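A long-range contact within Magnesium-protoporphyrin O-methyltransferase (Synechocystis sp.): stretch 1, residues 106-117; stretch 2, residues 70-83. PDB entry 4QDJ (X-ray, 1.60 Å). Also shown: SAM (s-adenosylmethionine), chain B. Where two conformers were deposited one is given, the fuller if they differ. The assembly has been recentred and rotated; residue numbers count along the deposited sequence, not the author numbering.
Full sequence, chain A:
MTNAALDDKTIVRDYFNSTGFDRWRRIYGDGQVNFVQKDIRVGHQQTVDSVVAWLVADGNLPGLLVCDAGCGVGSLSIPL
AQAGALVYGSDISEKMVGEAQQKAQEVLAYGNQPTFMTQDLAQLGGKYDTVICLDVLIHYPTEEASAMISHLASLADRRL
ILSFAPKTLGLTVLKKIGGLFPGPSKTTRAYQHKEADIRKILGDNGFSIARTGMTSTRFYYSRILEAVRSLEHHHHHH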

ATOM      1  N   GLU A 106     -12.431 -15.386  -5.496  1.00 20.60           N
ATOM      2  CA  GLU A 106     -13.879 -15.266  -5.608  1.00 22.96           C
ATOM      3  C   GLU A 106     -14.303 -14.399  -6.788  1.00 23.15           C
ATOM      4  O   GLU A 106     -15.304 -14.680  -7.446  1.00 25.44           O
ATOM      5  CB  GLU A 106     -14.473 -14.704  -4.314  1.00 24.73           C
ATOM      6  CG  GLU A 106     -14.484 -15.682  -3.150  0.36 25.44           C
ATOM      7  CD  GLU A 106     -15.040 -15.065  -1.881  0.35 26.23           C
ATOM      8  OE1 GLU A 106     -15.360 -13.860  -1.897  0.35 26.75           O
ATOM      9  OE2 GLU A 106     -15.156 -15.787  -0.868  0.19 26.45           O
ATOM     10  N   VAL A 107     -13.538 -13.349  -7.060  1.00 23.02           N
ATOM     11  CA  VAL A 107     -13.944 -12.376  -8.066  1.00 23.64           C
ATOM     12  C   VAL A 107     -13.204 -12.542  -9.397  1.00 22.97           C
ATOM     13  O   VAL A 107     -13.721 -12.168 -10.449  1.00 24.99           O
ATOM     14  CB  VAL A 107     -13.810 -10.926  -7.534  1.00 25.67           C
ATOM     15  CG1 VAL A 107     -12.360 -10.484  -7.523  1.00 23.76           C
ATOM     16  CG2 VAL A 107     -14.652  -9.976  -8.357  1.00 27.20           C
ATOM     17  N   LEU A 108     -12.008 -13.124  -9.354  1.00 20.98           N
ATOM     18  CA  LEU A 108     -11.192 -13.260 -10.558  1.00 19.86           C
ATOM     19  C   LEU A 108     -11.149 -14.683 -11.101  1.00 23.07           C
ATOM     20  O   LEU A 108     -10.764 -14.896 -12.252  1.00 23.07           O
ATOM     21  CB  LEU A 108      -9.767 -12.769 -10.301  1.00 19.04           C
ATOM     22  CG  LEU A 108      -9.660 -11.325  -9.816  1.00 20.94           C
ATOM     23  CD1 LEU A 108      -8.214 -10.870  -9.778  1.00 19.63           C
ATOM     24  CD2 LEU A 108     -10.483 -10.429 -10.711  1.00 23.93           C
ATOM     25  N   ALA A 109     -11.545 -15.645 -10.271  1.00 24.08           N
ATOM     26  CA  ALA A 109     -11.509 -17.061 -10.633  1.00 24.12           C
ATOM     27  C   ALA A 109     -10.128 -17.483 -11.132  1.00 25.18           C
ATOM     28  O   ALA A 109      -9.142 -17.379 -10.405  1.00 27.48           O
ATOM     29  CB  ALA A 109     -12.586 -17.386 -11.667  1.00 24.83           C
ATOM     30  N   TYR A 110     -10.059 -17.943 -12.377  1.00 24.90           N
ATOM     31  CA  TYR A 110      -8.796 -18.411 -12.939  1.00 25.28           C
ATOM     32  C   TYR A 110      -8.229 -17.460 -13.985  1.00 26.39           C
ATOM     33  O   TYR A 110      -7.362 -17.832 -14.776  1.00 27.47           O
ATOM     34  CB  TYR A 110      -8.953 -19.821 -13.504  1.00 25.36           C
ATOM     35  CG  TYR A 110      -9.411 -20.801 -12.457  1.00 25.48           C
ATOM     36  CD1 TYR A 110      -8.520 -21.310 -11.522  1.00 26.95           C
ATOM     37  CD2 TYR A 110     -10.738 -21.197 -12.381  1.00 25.57           C
ATOM     38  CE1 TYR A 110      -8.932 -22.198 -10.551  1.00 28.24           C
ATOM     39  CE2 TYR A 110     -11.162 -22.085 -11.416  1.00 25.23           C
ATOM     40  CZ  TYR A 110     -10.255 -22.583 -10.503  1.00 27.80           C
ATOM     41  OH  TYR A 110     -10.670 -23.468  -9.537  1.00 29.72           O
ATOM     42  N   GLY A 111      -8.719 -16.226 -13.977  1.00 25.46           N
ATOM     43  CA  GLY A 111      -8.200 -15.204 -14.863  1.00 24.19           C
ATOM     44  C   GLY A 111      -6.933 -14.587 -14.308  1.00 24.56           C
ATOM     45  O   GLY A 111      -6.194 -15.220 -13.552  1.00 26.10           O
ATOM     46  N   ASN A 112      -6.680 -13.341 -14.684  1.00 21.95           N
ATOM     47  CA  ASN A 112      -5.495 -12.633 -14.228  1.00 20.78           C
ATOM     48  C   ASN A 112      -5.576 -12.307 -12.738  1.00 21.58           C
ATOM     49  O   ASN A 112      -6.074 -11.253 -12.359  1.00 26.56           O
ATOM     50  CB  ASN A 112      -5.315 -11.348 -15.036  1.00 19.81           C
ATOM     51  CG  ASN A 112      -3.997 -10.658 -14.754  1.00 20.24           C
ATOM     52  OD1 ASN A 112      -2.957 -11.307 -14.626  1.00 23.95           O
ATOM     53  ND2 ASN A 112      -4.033  -9.336 -14.649  1.00 16.88           N
ATOM     54  N   GLN A 113      -5.102 -13.224 -11.898  1.00 21.33           N
ATOM     55  CA  GLN A 113      -5.066 -13.006 -10.454  1.00 18.40           C
ATOM     56  C   GLN A 113      -3.754 -12.346 -10.055  1.00 14.27           C
ATOM     57  O   GLN A 113      -2.719 -12.599 -10.670  1.00 16.34           O
ATOM     58  CB  GLN A 113      -5.173 -14.335  -9.701  1.00 20.65           C
ATOM     59  CG  GLN A 113      -6.553 -14.966  -9.651  1.00 23.02           C
ATOM     60  CD  GLN A 113      -6.609 -16.128  -8.675  1.00 23.90           C
ATOM     61  OE1 GLN A 113      -5.725 -16.290  -7.835  1.00 24.36           O
ATOM     62  NE2 GLN A 113      -7.651 -16.944  -8.782  1.00 24.05           N
ATOM     63  N   PRO A 114      -3.783 -11.506  -9.010  1.00 10.48           N
ATOM     64  CA  PRO A 114      -2.493 -11.099  -8.455  1.00  9.55           C
ATOM     65  C   PRO A 114      -1.840 -12.298  -7.791  1.00  9.90           C
ATOM     66  O   PRO A 114      -2.516 -13.286  -7.493  1.00 11.80           O
ATOM     67  CB  PRO A 114      -2.876 -10.088  -7.365  1.00  9.97           C
ATOM     68  CG  PRO A 114      -4.282  -9.688  -7.660  1.00 11.64           C
ATOM     69  CD  PRO A 114      -4.913 -10.887  -8.302  1.00 11.34           C
ATOM     70  N   THR A 115      -0.537 -12.227  -7.573  1.00 11.36           N
ATOM     71  CA  THR A 115       0.186 -13.200  -6.762  0.62 12.14           C
ATOM     72  C   THR A 115       0.373 -12.619  -5.361  1.00 11.62           C
ATOM     73  O   THR A 115       0.835 -11.486  -5.240  1.00 11.86           O
ATOM     74  CB  THR A 115       1.577 -13.478  -7.364  0.62 13.94           C
ATOM     75  OG1 THR A 115       1.432 -14.101  -8.647  0.62 14.82           O
ATOM     76  CG2 THR A 115       2.395 -14.378  -6.446  0.62 14.89           C
ATOM     77  N   PHE A 116       0.033 -13.375  -4.324  1.00 10.55           N
ATOM     78  CA  PHE A 116       0.140 -12.877  -2.956  1.00 10.02           C
ATOM     79  C   PHE A 116       1.159 -13.653  -2.130  1.00 10.83           C
ATOM     80  O   PHE A 116       1.214 -14.880  -2.182  1.00 13.66           O
ATOM     81  CB  PHE A 116      -1.222 -12.915  -2.260  1.00  9.66           C
ATOM     82  CG  PHE A 116      -2.235 -11.977  -2.852  1.00  9.15           C
ATOM     83  CD1 PHE A 116      -2.079 -10.604  -2.733  1.00 10.28           C
ATOM     84  CD2 PHE A 116      -3.353 -12.466  -3.513  1.00  9.94           C
ATOM     85  CE1 PHE A 116      -3.012  -9.736  -3.268  1.00 10.18           C
ATOM     86  CE2 PHE A 116      -4.293 -11.602  -4.047  1.00  9.69           C
ATOM     87  CZ  PHE A 116      -4.121 -10.235  -3.926  1.00  9.37           C
ATOM     88  N   MET A 117       1.951 -12.922  -1.352  1.00 10.69           N
ATOM     89  CA  MET A 117       2.990 -13.522  -0.528  1.00 11.68           C
ATOM     90  C   MET A 117       3.004 -12.880   0.854  1.00 11.03           C
ATOM     91  O   MET A 117       2.782 -11.680   0.984  1.00 11.58           O
ATOM     92  CB  MET A 117       4.353 -13.333  -1.198  1.00 14.63           C
ATOM     93  CG  MET A 117       5.517 -13.976  -0.468  1.00 16.08           C
ATOM     94  SD  MET A 117       7.046 -13.862  -1.414  0.71 15.29           S
ATOM     95  CE  MET A 117       7.332 -12.097  -1.403  1.00 17.03           C
TER
HETATM   96  N   SAM B 301      -2.043  -1.017   1.274  1.00 14.30           N
HETATM   97  CA  SAM B 301      -3.311  -1.637   1.650  1.00 17.95           C
HETATM   98  C   SAM B 301      -4.485  -0.765   1.228  1.00 19.22           C
HETATM   99  O   SAM B 301      -4.353   0.454   1.104  1.00 20.84           O
HETATM  100  OXT SAM B 301      -5.588  -1.262   0.998  1.00 18.52           O
HETATM  101  CB  SAM B 301      -3.379  -1.961   3.143  1.00 20.96           C
HETATM  102  CG  SAM B 301      -3.214  -0.794   4.115  1.00 22.70           C
HETATM  103  SD  SAM B 301      -3.409  -1.316   5.845  1.00 24.09           S
HETATM  104  CE  SAM B 301      -3.763   0.257   6.667  0.71 24.00           C
HETATM  105  C5' SAM B 301      -1.682  -1.523   6.325  1.00 19.71           C
HETATM  106  C4' SAM B 301      -1.138  -2.878   5.899  1.00 15.58           C
HETATM  107  O4' SAM B 301       0.271  -2.804   5.851  1.00 14.40           O
HETATM  108  C3' SAM B 301      -1.494  -3.997   6.869  1.00 13.76           C
HETATM  109  O3' SAM B 301      -2.098  -5.050   6.154  1.00 14.47           O
HETATM  110  C2' SAM B 301      -0.160  -4.459   7.421  1.00 13.95           C
HETATM  111  O2' SAM B 301      -0.126  -5.853   7.637  1.00 14.55           O
HETATM  112  C1' SAM B 301       0.797  -4.020   6.326  1.00 12.67           C
HETATM  113  N9  SAM B 301       2.177  -3.831   6.791  1.00 11.05           N
HETATM  114  C8  SAM B 301       2.599  -3.156   7.904  1.00 11.60           C
HETATM  115  N7  SAM B 301       3.949  -3.228   7.953  1.00 11.77           N
HETATM  116  C5  SAM B 301       4.385  -3.936   6.887  1.00 10.56           C
HETATM  117  C6  SAM B 301       5.652  -4.304   6.460  1.00 10.46           C
HETATM  118  N6  SAM B 301       6.726  -3.947   7.160  1.00 12.29           N
HETATM  119  N1  SAM B 301       5.786  -5.046   5.307  1.00 10.93           N
HETATM  120  C2  SAM B 301       4.671  -5.416   4.582  1.00 12.03           C
HETATM  121  N3  SAM B 301       3.414  -5.050   5.014  1.00 10.39           N
HETATM  122  C4  SAM B 301       3.280  -4.319   6.147  1.00 11.45           C
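Stretch 2, residues 70-83: GCGVGSLSIPLAQA

How does stretch 2 run along stretch 1? Along 112-117 it runs in the opposite direction: its first residues meet the strand at 115-117, and its helical end meets the end of the helix at 106-108. C71 and G74 belong to a loop, with G74 at positive phi; S77 to Q82 are helical, carried by bonds such as A81 N to S77 O at 3.0 Å. Stretch 1 leaves its helix at A109, which has positive phi, and reverses through a type II' turn from L108 to G111. The closest CA atoms are those of P114 and A81, 5.9 Å apart.

Which apolar groups fill the space between them? A81 offers only a methyl group, and two side chains lie close to it: its CB lies 3.7 Å from P114 CG and 4.1 Å from L108 CD1. I78, its CA-to-CB bond directed sideways, brings CG2 to 3.8 Å from V107 CG1. Q82 starts away from stretch 1, but its chain returns, and its CG packs 3.5 Å from L108 CD2.

What does the F116 ring rest on? It meets the loop at C71 and G74 and the helix at S77. C71 SG is 3.8 Å from F116 CD1, an oblique sulfur-aromatic contact, and S77 CB is 3.8 Å from F116 CE1. G74 CA stands a little farther off, 4.5 Å from F116 CE1; a CB there would point toward the ring and sit tightly against F116 CZ.

Where do polar groups join the stretches? N112 ND2 donates a hydrogen bond of 2.9 Å to A81 O, tying the loop to a carbonyl near the helix's end, where such groups lack intrahelical partners. A water adds a second link, accepting from Q82 NE2 at 3.0 Å and donating to V107 O at 3.0 Å.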

ATOM      1  N   GLY A  70       2.644  -4.247   1.148  1.00  9.00           N
ATOM      2  CA  GLY A  70       1.701  -4.015   2.228  1.00  9.61           C
ATOM      3  C   GLY A  70       0.291  -3.998   1.669  1.00  9.80           C
ATOM      4  O   GLY A  70      -0.491  -3.087   1.940  1.00 12.34           O
ATOM      5  N   CYS A  71      -0.031  -5.027   0.890  1.00  8.68           N
ATOM      6  CA  CYS A  71      -1.243  -5.044   0.072  1.00  8.65           C
ATOM      7  C   CYS A  71      -2.550  -5.203   0.850  1.00  9.08           C
ATOM      8  O   CYS A  71      -3.630  -5.037   0.283  1.00  9.11           O
ATOM      9  CB  CYS A  71      -1.143  -6.143  -0.989  1.00  9.18           C
ATOM     10  SG  CYS A  71      -1.100  -7.822  -0.317  1.00 11.94           S
ATOM     11  N   GLY A  72      -2.458  -5.532   2.134  1.00  8.99           N
ATOM     12  CA  GLY A  72      -3.647  -5.715   2.946  1.00  9.35           C
ATOM     13  C   GLY A  72      -4.526  -6.830   2.409  1.00  9.77           C
ATOM     14  O   GLY A  72      -4.037  -7.919   2.113  1.00 10.55           O
ATOM     15  N   VAL A  73      -5.821  -6.556   2.269  1.00  9.95           N
ATOM     16  CA  VAL A  73      -6.755  -7.544   1.735  1.00 10.82           C
ATOM     17  C   VAL A  73      -6.928  -7.405   0.221  1.00  9.35           C
ATOM     18  O   VAL A  73      -7.905  -7.890  -0.348  1.00 11.44           O
ATOM     19  CB  VAL A  73      -8.138  -7.478   2.428  1.00 11.06           C
ATOM     20  CG1 VAL A  73      -8.015  -7.819   3.909  1.00 11.95           C
ATOM     21  CG2 VAL A  73      -8.773  -6.107   2.240  1.00 13.02           C
ATOM     22  N   GLY A  74      -5.976  -6.736  -0.424  1.00  8.44           N
ATOM     23  CA  GLY A  74      -5.950  -6.647  -1.875  1.00  8.39           C
ATOM     24  C   GLY A  74      -6.831  -5.575  -2.490  1.00  8.08           C
ATOM     25  O   GLY A  74      -7.196  -5.669  -3.664  1.00  8.03           O
ATOM     26  N   SER A  75      -7.160  -4.548  -1.709  1.00  8.44           N
ATOM     27  CA  SER A  75      -8.033  -3.471  -2.174  1.00  8.04           C
ATOM     28  C   SER A  75      -7.516  -2.790  -3.436  1.00  7.99           C
ATOM     29  O   SER A  75      -8.301  -2.359  -4.279  1.00  8.56           O
ATOM     30  CB  SER A  75      -8.229  -2.427  -1.076  1.00  9.82           C
ATOM     31  OG  SER A  75      -8.852  -2.997   0.064  1.00 12.19           O
ATOM     32  N   LEU A  76      -6.196  -2.685  -3.560  1.00  7.05           N
ATOM     33  CA  LEU A  76      -5.594  -2.126  -4.765  1.00  6.76           C
ATOM     34  C   LEU A  76      -5.187  -3.219  -5.752  1.00  5.93           C
ATOM     35  O   LEU A  76      -5.359  -3.065  -6.961  1.00  6.75           O
ATOM     36  CB  LEU A  76      -4.377  -1.265  -4.419  1.00  6.80           C
ATOM     37  CG  LEU A  76      -3.632  -0.686  -5.624  1.00  8.65           C
ATOM     38  CD1 LEU A  76      -4.490   0.341  -6.352  1.00 10.06           C
ATOM     39  CD2 LEU A  76      -2.311  -0.082  -5.195  1.00 10.29           C
ATOM     40  N   SER A  77      -4.646  -4.318  -5.230  1.00  6.60           N
ATOM     41  CA  SER A  77      -4.141  -5.403  -6.073  1.00  5.91           C
ATOM     42  C   SER A  77      -5.189  -5.959  -7.026  1.00  6.09           C
ATOM     43  O   SER A  77      -4.914  -6.197  -8.206  1.00  7.61           O
ATOM     44  CB  SER A  77      -3.596  -6.545  -5.214  1.00  8.51           C
ATOM     45  OG  SER A  77      -2.429  -6.150  -4.523  1.00 13.88           O
ATOM     46  N   ILE A  78      -6.389  -6.179  -6.507  1.00  6.20           N
ATOM     47  CA  ILE A  78      -7.455  -6.776  -7.302  1.00  7.15           C
ATOM     48  C   ILE A  78      -7.915  -5.890  -8.474  1.00  7.33           C
ATOM     49  O   ILE A  78      -7.927  -6.352  -9.616  1.00  6.92           O
ATOM     50  CB  ILE A  78      -8.621  -7.270  -6.411  1.00  9.14           C
ATOM     51  CG1 ILE A  78      -8.127  -8.402  -5.505  1.00  9.96           C
ATOM     52  CG2 ILE A  78      -9.798  -7.729  -7.259  1.00 11.24           C
ATOM     53  CD1 ILE A  78      -9.097  -8.795  -4.411  1.00 12.80           C
ATOM     54  N   PRO A  79      -8.264  -4.613  -8.216  1.00  7.14           N
ATOM     55  CA  PRO A  79      -8.641  -3.799  -9.381  1.00  8.36           C
ATOM     56  C   PRO A  79      -7.516  -3.575 -10.397  1.00  7.72           C
ATOM     57  O   PRO A  79      -7.809  -3.418 -11.582  1.00  8.16           O
ATOM     58  CB  PRO A  79      -9.091  -2.468  -8.763  1.00  9.59           C
ATOM     59  CG  PRO A  79      -8.554  -2.467  -7.378  1.00  9.90           C
ATOM     60  CD  PRO A  79      -8.510  -3.900  -6.951  1.00  9.15           C
ATOM     61  N   LEU A  80      -6.260  -3.566  -9.960  1.00  6.93           N
ATOM     62  CA  LEU A  80      -5.158  -3.459 -10.914  1.00  6.56           C
ATOM     63  C   LEU A  80      -5.074  -4.711 -11.783  1.00  6.30           C
ATOM     64  O   LEU A  80      -4.856  -4.621 -12.990  1.00  7.29           O
ATOM     65  CB  LEU A  80      -3.825  -3.200 -10.208  1.00  6.73           C
ATOM     66  CG  LEU A  80      -3.665  -1.808  -9.591  1.00  6.64           C
ATOM     67  CD1 LEU A  80      -2.277  -1.649  -8.988  1.00  9.31           C
ATOM     68  CD2 LEU A  80      -3.924  -0.723 -10.634  1.00  9.35           C
ATOM     69  N   ALA A  81      -5.258  -5.875 -11.167  1.00  7.45           N
ATOM     70  CA  ALA A  81      -5.252  -7.134 -11.906  1.00  7.94           C
ATOM     71  C   ALA A  81      -6.434  -7.208 -12.867  1.00  7.34           C
ATOM     72  O   ALA A  81      -6.304  -7.707 -13.985  1.00  9.05           O
ATOM     73  CB  ALA A  81      -5.267  -8.316 -10.950  1.00  8.57           C
ATOM     74  N   GLN A  82      -7.586  -6.711 -12.423  1.00  6.95           N
ATOM     75  CA  GLN A  82      -8.774  -6.648 -13.268  1.00  7.76           C
ATOM     76  C   GLN A  82      -8.514  -5.813 -14.517  1.00  8.22           C
ATOM     77  O   GLN A  82      -9.055  -6.094 -15.589  1.00 10.33           O
ATOM     78  CB  GLN A  82      -9.960  -6.073 -12.484  1.00  7.18           C
ATOM     79  CG  GLN A  82     -10.568  -7.046 -11.486  1.00  7.56           C
ATOM     80  CD  GLN A  82     -11.632  -6.416 -10.602  1.00  8.92           C
ATOM     81  OE1 GLN A  82     -11.450  -5.318 -10.076  1.00 11.59           O
ATOM     82  NE2 GLN A  82     -12.752  -7.114 -10.436  1.00 10.15           N
ATOM     83  N   ALA A  83      -7.672  -4.792 -14.373  1.00  7.78           N
ATOM     84  CA  ALA A  83      -7.332  -3.905 -15.482  1.00  7.97           C
ATOM     85  C   ALA A  83      -6.186  -4.450 -16.337  1.00  9.40           C
ATOM     86  O   ALA A  83      -5.761  -3.808 -17.299  1.00 12.42           O
ATOM     87  CB  ALA A  83      -7.001  -2.510 -14.965  1.00 10.07           C
TER
HETATM   88  O   HOH W   1     -13.624  -9.573 -11.877  1.00 20.76           O